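Local coordinates for phospholethanolamine N-methyltransferase 2 (Haemonchus contortus, PDB 4KRI), which probably methylates phosphomonomethylethanolamine and its dimethyl product with S-adenosylmethionine as methyl donor, on the way to phosphocholine, at residues 27-32 with 50-55; 68-73 with 101-106. One frame throughout, in Å; residues are numbered along the deposited sequence.

Interaction 1. Residues 27-32 with 50-55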
loop_
_atom_site.group_PDB
_atom_site.type_symbol
_atom_site.label_atom_id
_atom_site.label_comp_id
_atom_site.label_asym_id
_atom_site.label_seq_id
_atom_site.Cartn_x
_atom_site.Cartn_y
_atom_site.Cartn_z
ATOM N N GLY A 27 20.788 -9.347 15.322
ATOM C CA GLY A 27 21.375 -10.433 14.559
ATOM C C GLY A 27 21.375 -10.024 13.099
ATOM O O GLY A 27 20.455 -9.331 12.654
ATOM N N ILE A 28 22.415 -10.426 12.374
ATOM C CA ILE A 28 22.532 -10.139 10.951
ATOM C C ILE A 28 22.829 -11.432 10.200
ATOM O O ILE A 28 23.775 -12.136 10.522
ATOM C CB ILE A 28 23.675 -9.138 10.691
ATOM C CG1 ILE A 28 23.381 -7.813 11.411
ATOM C CG2 ILE A 28 23.847 -8.898 9.191
ATOM C CD1 ILE A 28 24.521 -6.817 11.381
ATOM N N LEU A 29 21.990 -11.754 9.223
ATOM C CA LEU A 29 22.241 -12.891 8.349
ATOM C C LEU A 29 22.497 -12.317 6.966
ATOM O O LEU A 29 21.583 -11.778 6.338
ATOM C CB LEU A 29 21.033 -13.832 8.327
ATOM C CG LEU A 29 20.985 -14.916 7.242
ATOM C CD1 LEU A 29 22.214 -15.803 7.283
ATOM C CD2 LEU A 29 19.715 -15.756 7.403
ATOM N N CYS A 30 23.743 -12.403 6.510
ATOM C CA CYS A 30 24.144 -11.757 5.269
ATOM C C CYS A 30 25.399 -12.441 4.770
ATOM O O CYS A 30 26.452 -12.345 5.406
ATOM C CB CYS A 30 24.418 -10.270 5.520
ATOM S SG CYS A 30 24.805 -9.281 4.044
ATOM N N PRO A 31 25.292 -13.144 3.633
ATOM C CA PRO A 31 26.439 -13.917 3.138
ATOM C C PRO A 31 27.558 -13.044 2.565
ATOM O O PRO A 31 28.693 -13.515 2.462
ATOM C CB PRO A 31 25.821 -14.794 2.044
ATOM C CG PRO A 31 24.637 -14.023 1.570
ATOM C CD PRO A 31 24.095 -13.321 2.790
ATOM N N GLN A 32 27.253 -11.801 2.197
ATOM C CA GLN A 32 28.280 -10.915 1.636
ATOM C C GLN A 32 28.919 -10.034 2.715
ATOM O O GLN A 32 28.263 -9.169 3.298
ATOM C CB GLN A 32 27.698 -10.068 0.497
ATOM C CG GLN A 32 28.633 -8.982 -0.037
ATOM C CD GLN A 32 29.960 -9.516 -0.566
ATOM O OE1 GLN A 32 31.030 -9.085 -0.128
ATOM N NE2 GLN A 32 29.896 -10.438 -1.524
ATOM N N SER A 50 25.355 -9.920 16.500
ATOM C CA SER A 50 25.829 -11.252 16.125
ATOM C C SER A 50 25.622 -11.411 14.630
ATOM O O SER A 50 24.577 -11.022 14.117
ATOM C CB SER A 50 25.022 -12.337 16.838
ATOM O OG SER A 50 24.961 -12.106 18.235
ATOM N N PHE A 51 26.581 -11.996 13.920
ATOM C CA PHE A 51 26.344 -12.213 12.495
ATOM C C PHE A 51 26.558 -13.653 12.039
ATOM O O PHE A 51 27.380 -14.391 12.590
ATOM C CB PHE A 51 27.150 -11.235 11.630
ATOM C CG PHE A 51 28.620 -11.524 11.586
ATOM C CD1 PHE A 51 29.141 -12.401 10.643
ATOM C CD2 PHE A 51 29.490 -10.893 12.464
ATOM C CE1 PHE A 51 30.498 -12.663 10.594
ATOM C CE2 PHE A 51 30.854 -11.146 12.417
ATOM C CZ PHE A 51 31.358 -12.033 11.484
ATOM N N CYS A 52 25.817 -14.048 11.013
ATOM C CA CYS A 52 26.055 -15.340 10.394
ATOM C C CYS A 52 25.846 -15.284 8.893
ATOM O O CYS A 52 25.273 -14.328 8.370
ATOM C CB CYS A 52 25.198 -16.425 11.033
ATOM S SG CYS A 52 23.441 -16.066 11.160
ATOM N N LYS A 53 26.317 -16.316 8.206
ATOM C CA LYS A 53 26.351 -16.299 6.750
ATOM C C LYS A 53 25.497 -17.397 6.120
ATOM O O LYS A 53 25.343 -17.449 4.899
ATOM C CB LYS A 53 27.808 -16.385 6.283
ATOM C CG LYS A 53 28.695 -15.332 6.948
ATOM C CD LYS A 53 30.177 -15.634 6.803
ATOM C CE LYS A 53 30.593 -15.700 5.345
ATOM N NZ LYS A 53 32.066 -15.877 5.180
ATOM N N GLU A 54 24.930 -18.261 6.956
ATOM C CA GLU A 54 24.003 -19.296 6.489
ATOM C C GLU A 54 22.858 -19.404 7.477
ATOM O O GLU A 54 23.030 -19.107 8.662
ATOM C CB GLU A 54 24.709 -20.654 6.373
ATOM C CG GLU A 54 25.232 -20.988 4.981
ATOM C CD GLU A 54 25.894 -22.364 4.913
ATOM O OE1 GLU A 54 25.336 -23.331 5.478
ATOM O OE2 GLU A 54 26.978 -22.475 4.298
ATOM N N VAL A 55 21.692 -19.842 7.014
ATOM C CA VAL A 55 20.530 -19.847 7.900
ATOM C C VAL A 55 20.653 -20.855 9.043
ATOM O O VAL A 55 20.096 -20.646 10.116
ATOM C CB VAL A 55 19.163 -19.948 7.141
ATOM C CG1 VAL A 55 19.360 -19.854 5.641
ATOM C CG2 VAL A 55 18.380 -21.198 7.544
#
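L29 reaches across to the 50-55 segment with both methyls. CG, anti to the backbone N (chi1 167°), is set on the side of V55. CD1 lies 3.6 Å from C52 O and also rests on the backbone carbons of K53 and E54. It meets C52 SG as well, at 4.1 Å, while CD2 of L29 touches CB of V55. This is the tight part of the contact, and L29 and C52 are both buried there. The backbones run parallel and share three hydrogen bonds. I28 N donates to S50 O and I28 O accepts from C52 N, both at 2.8 Å. C30 N donates to C52 O at a longer 3.1 Å, closing the L29-C52 pair. On the opposite face of the sheet I28 and F51 meet only near their roots, CB to CB at 4.2 Å. The ring of F51 leads away from I28 into an exposed position, where R36 makes a cation-pi contact with it. The loop end is looser. P31 CB approaches K53 O at 3.9 Å, and the K53 side chain runs outward with a weak, long ion pair to D33. The contact joins the two strands of a beta-alpha-beta unit, strands 25-29 and 48-52. Helix 33-40 connects them and packs on I28 and C30, while strand 64-70 flanks 25-29 on its other edge.

Interaction 2. Residues 68-73 with 101-106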
loop_
_atom_site.group_PDB
_atom_site.type_symbol
_atom_site.label_atom_id
_atom_site.label_comp_id
_atom_site.label_asym_id
_atom_site.label_seq_id
_atom_site.Cartn_x
_atom_site.Cartn_y
_atom_site.Cartn_z
ATOM N N ILE A 68 18.228 -8.726 10.955
ATOM C CA ILE A 68 18.309 -8.156 9.616
ATOM C C ILE A 68 18.828 -9.229 8.681
ATOM O O ILE A 68 19.909 -9.766 8.897
ATOM C CB ILE A 68 19.273 -6.960 9.600
ATOM C CG1 ILE A 68 18.820 -5.925 10.640
ATOM C CG2 ILE A 68 19.324 -6.332 8.220
ATOM C CD1 ILE A 68 19.836 -4.846 10.901
ATOM N N VAL A 69 18.051 -9.554 7.651
ATOM C CA VAL A 69 18.413 -10.631 6.743
ATOM C C VAL A 69 18.570 -10.021 5.366
ATOM O O VAL A 69 17.611 -9.502 4.796
ATOM C CB VAL A 69 17.335 -11.731 6.714
ATOM C CG1 VAL A 69 17.726 -12.863 5.758
ATOM C CG2 VAL A 69 17.132 -12.292 8.108
ATOM N N ASN A 70 19.781 -10.080 4.829
ATOM C CA ASN A 70 20.090 -9.323 3.626
ATOM C C ASN A 70 20.631 -10.202 2.494
ATOM O O ASN A 70 21.744 -10.716 2.578
ATOM C CB ASN A 70 21.108 -8.225 3.965
ATOM C CG ASN A 70 21.337 -7.271 2.815
ATOM O OD1 ASN A 70 20.431 -7.020 2.017
ATOM N ND2 ASN A 70 22.540 -6.732 2.722
ATOM N N GLN A 71 19.814 -10.390 1.456
ATOM C CA GLN A 71 20.197 -11.177 0.275
ATOM C C GLN A 71 20.647 -12.591 0.630
ATOM O O GLN A 71 21.635 -13.090 0.093
ATOM C CB GLN A 71 21.284 -10.461 -0.529
ATOM C CG GLN A 71 20.832 -9.123 -1.109
ATOM C CD GLN A 71 19.994 -9.242 -2.399
ATOM O OE1 GLN A 71 19.005 -10.000 -2.479
ATOM N NE2 GLN A 71 20.389 -8.468 -3.415
ATOM N N ALA A 72 19.900 -13.236 1.517
ATOM C CA ALA A 72 20.309 -14.533 2.050
ATOM C C ALA A 72 19.372 -15.666 1.647
ATOM O O ALA A 72 19.632 -16.831 1.964
ATOM C CB ALA A 72 20.413 -14.453 3.572
ATOM N N LEU A 73 18.292 -15.334 0.946
ATOM C CA LEU A 73 17.215 -16.297 0.735
ATOM C C LEU A 73 17.007 -16.744 -0.711
ATOM O O LEU A 73 15.897 -17.130 -1.067
ATOM C CB LEU A 73 15.893 -15.742 1.271
ATOM C CG LEU A 73 15.854 -15.388 2.755
ATOM C CD1 LEU A 73 14.415 -15.187 3.206
ATOM C CD2 LEU A 73 16.533 -16.466 3.576
ATOM N N ILE A 101 13.777 -7.427 9.559
ATOM C CA ILE A 101 13.933 -6.641 8.342
ATOM C C ILE A 101 14.547 -7.579 7.314
ATOM O O ILE A 101 15.670 -8.049 7.486
ATOM C CB ILE A 101 14.880 -5.442 8.564
ATOM C CG1 ILE A 101 14.353 -4.522 9.678
ATOM C CG2 ILE A 101 15.065 -4.662 7.263
ATOM C CD1 ILE A 101 12.930 -3.945 9.417
ATOM N N LEU A 102 13.801 -7.882 6.258
ATOM C CA LEU A 102 14.239 -8.871 5.296
ATOM C C LEU A 102 14.354 -8.224 3.925
ATOM O O LEU A 102 13.373 -7.721 3.387
ATOM C CB LEU A 102 13.248 -10.043 5.244
ATOM C CG LEU A 102 13.406 -10.996 4.051
ATOM C CD1 LEU A 102 14.645 -11.820 4.194
ATOM C CD2 LEU A 102 12.184 -11.894 3.911
ATOM N N ARG A 103 15.560 -8.222 3.372
ATOM C CA ARG A 103 15.790 -7.654 2.054
ATOM C C ARG A 103 16.085 -8.789 1.087
ATOM O O ARG A 103 17.015 -9.572 1.290
ATOM C CB ARG A 103 16.983 -6.685 2.097
ATOM C CG ARG A 103 17.286 -5.916 0.787
ATOM C CD ARG A 103 18.024 -6.777 -0.251
ATOM N NE ARG A 103 18.517 -5.982 -1.369
ATOM C CZ ARG A 103 19.726 -5.430 -1.421
ATOM N NH1 ARG A 103 20.592 -5.589 -0.425
ATOM N NH2 ARG A 103 20.074 -4.722 -2.481
ATOM N N GLN A 104 15.301 -8.875 0.025
ATOM C CA GLN A 104 15.546 -9.864 -1.006
ATOM C C GLN A 104 15.181 -9.282 -2.355
ATOM O O GLN A 104 14.072 -8.770 -2.531
ATOM C CB GLN A 104 14.726 -11.128 -0.729
ATOM C CG GLN A 104 14.972 -12.261 -1.712
ATOM C CD GLN A 104 16.369 -12.835 -1.604
ATOM O OE1 GLN A 104 16.921 -12.961 -0.508
ATOM N NE2 GLN A 104 16.958 -13.177 -2.748
ATOM N N ASP A 105 16.114 -9.367 -3.305
ATOM C CA ASP A 105 15.872 -8.909 -4.676
ATOM C C ASP A 105 15.051 -9.948 -5.435
ATOM O O ASP A 105 15.442 -11.118 -5.504
ATOM C CB ASP A 105 17.209 -8.678 -5.374
ATOM C CG ASP A 105 17.057 -8.149 -6.784
ATOM O OD1 ASP A 105 15.972 -7.634 -7.141
ATOM O OD2 ASP A 105 18.045 -8.244 -7.536
ATOM N N LEU A 106 13.915 -9.534 -5.999
ATOM C CA LEU A 106 13.057 -10.450 -6.749
ATOM C C LEU A 106 13.084 -10.170 -8.261
ATOM O O LEU A 106 12.248 -10.677 -9.001
ATOM C CB LEU A 106 11.615 -10.417 -6.211
ATOM C CG LEU A 106 11.401 -10.863 -4.757
ATOM C CD1 LEU A 106 9.925 -10.826 -4.415
ATOM C CD2 LEU A 106 11.945 -12.253 -4.532
HETATM O O HOH W 1 17.234 -12.289 2.200
#
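R103 and Q71 stack where strand 64-70 ends beside the continuing strand 98-105, two neighbouring parallel strands of the N-terminal domain's sheet. The Q71 amide lies over one face of the guanidinium, the planes 16° apart, with NE2 3.6 Å above its centre. The bend of Q71 at chi2 (-80°) turns CD back over R103. N70 fills the edge instead. Its amide is nearly coplanar with the guanidinium, and R103 NH1 donates to a lone pair of N70 OD1 at 2.8 Å. R103 is thus fitted on a face and an edge, while NE forms a salt bridge with D156 and NH2 bonds to S2. On the other face of the sheet L102 CD1 sits in the corner formed by V69 CG1 (3.6 Å) and L73 CD1 (3.5 Å). The backbones pair through V69 N to I101 O and R103 N to V69 O. Q71 N continues the pairing to R103 O. Beyond the end of strand 64-70, side chains take over. Q71 OE1 accepts from D105 N, and Q104 OE1 accepts from L73 N, its NE2 going to D74. A water accepts from A72 N and donates to R103 O and, at 2.8 Å, to Q104 OE1.

How the interactions relate
Interactions 1 and 2 are neighbouring steps across one sheet, with centres about 11 Å apart. Strand 25-29 belongs to the first and strand 64-70 to the second, and these two pair directly. I68 N lies 2.9 Å from G27 O and I68 O lies 2.9 Å from L29 N, both probable hydrogen bonds. P31 packs on the end of strand 64-70 and its loop, CD 3.5 Å from N70 O. The strand order is therefore 48-52, 25-29, 64-70, 98-105. Neither contact contains a residue of the phosphomonomethylethanolamine pocket, and the S-adenosylhomocysteine pocket lies within residues 176 to 302. Both probably belong to the N-terminal domain of this di-domain enzyme, with the ligands bound in the other.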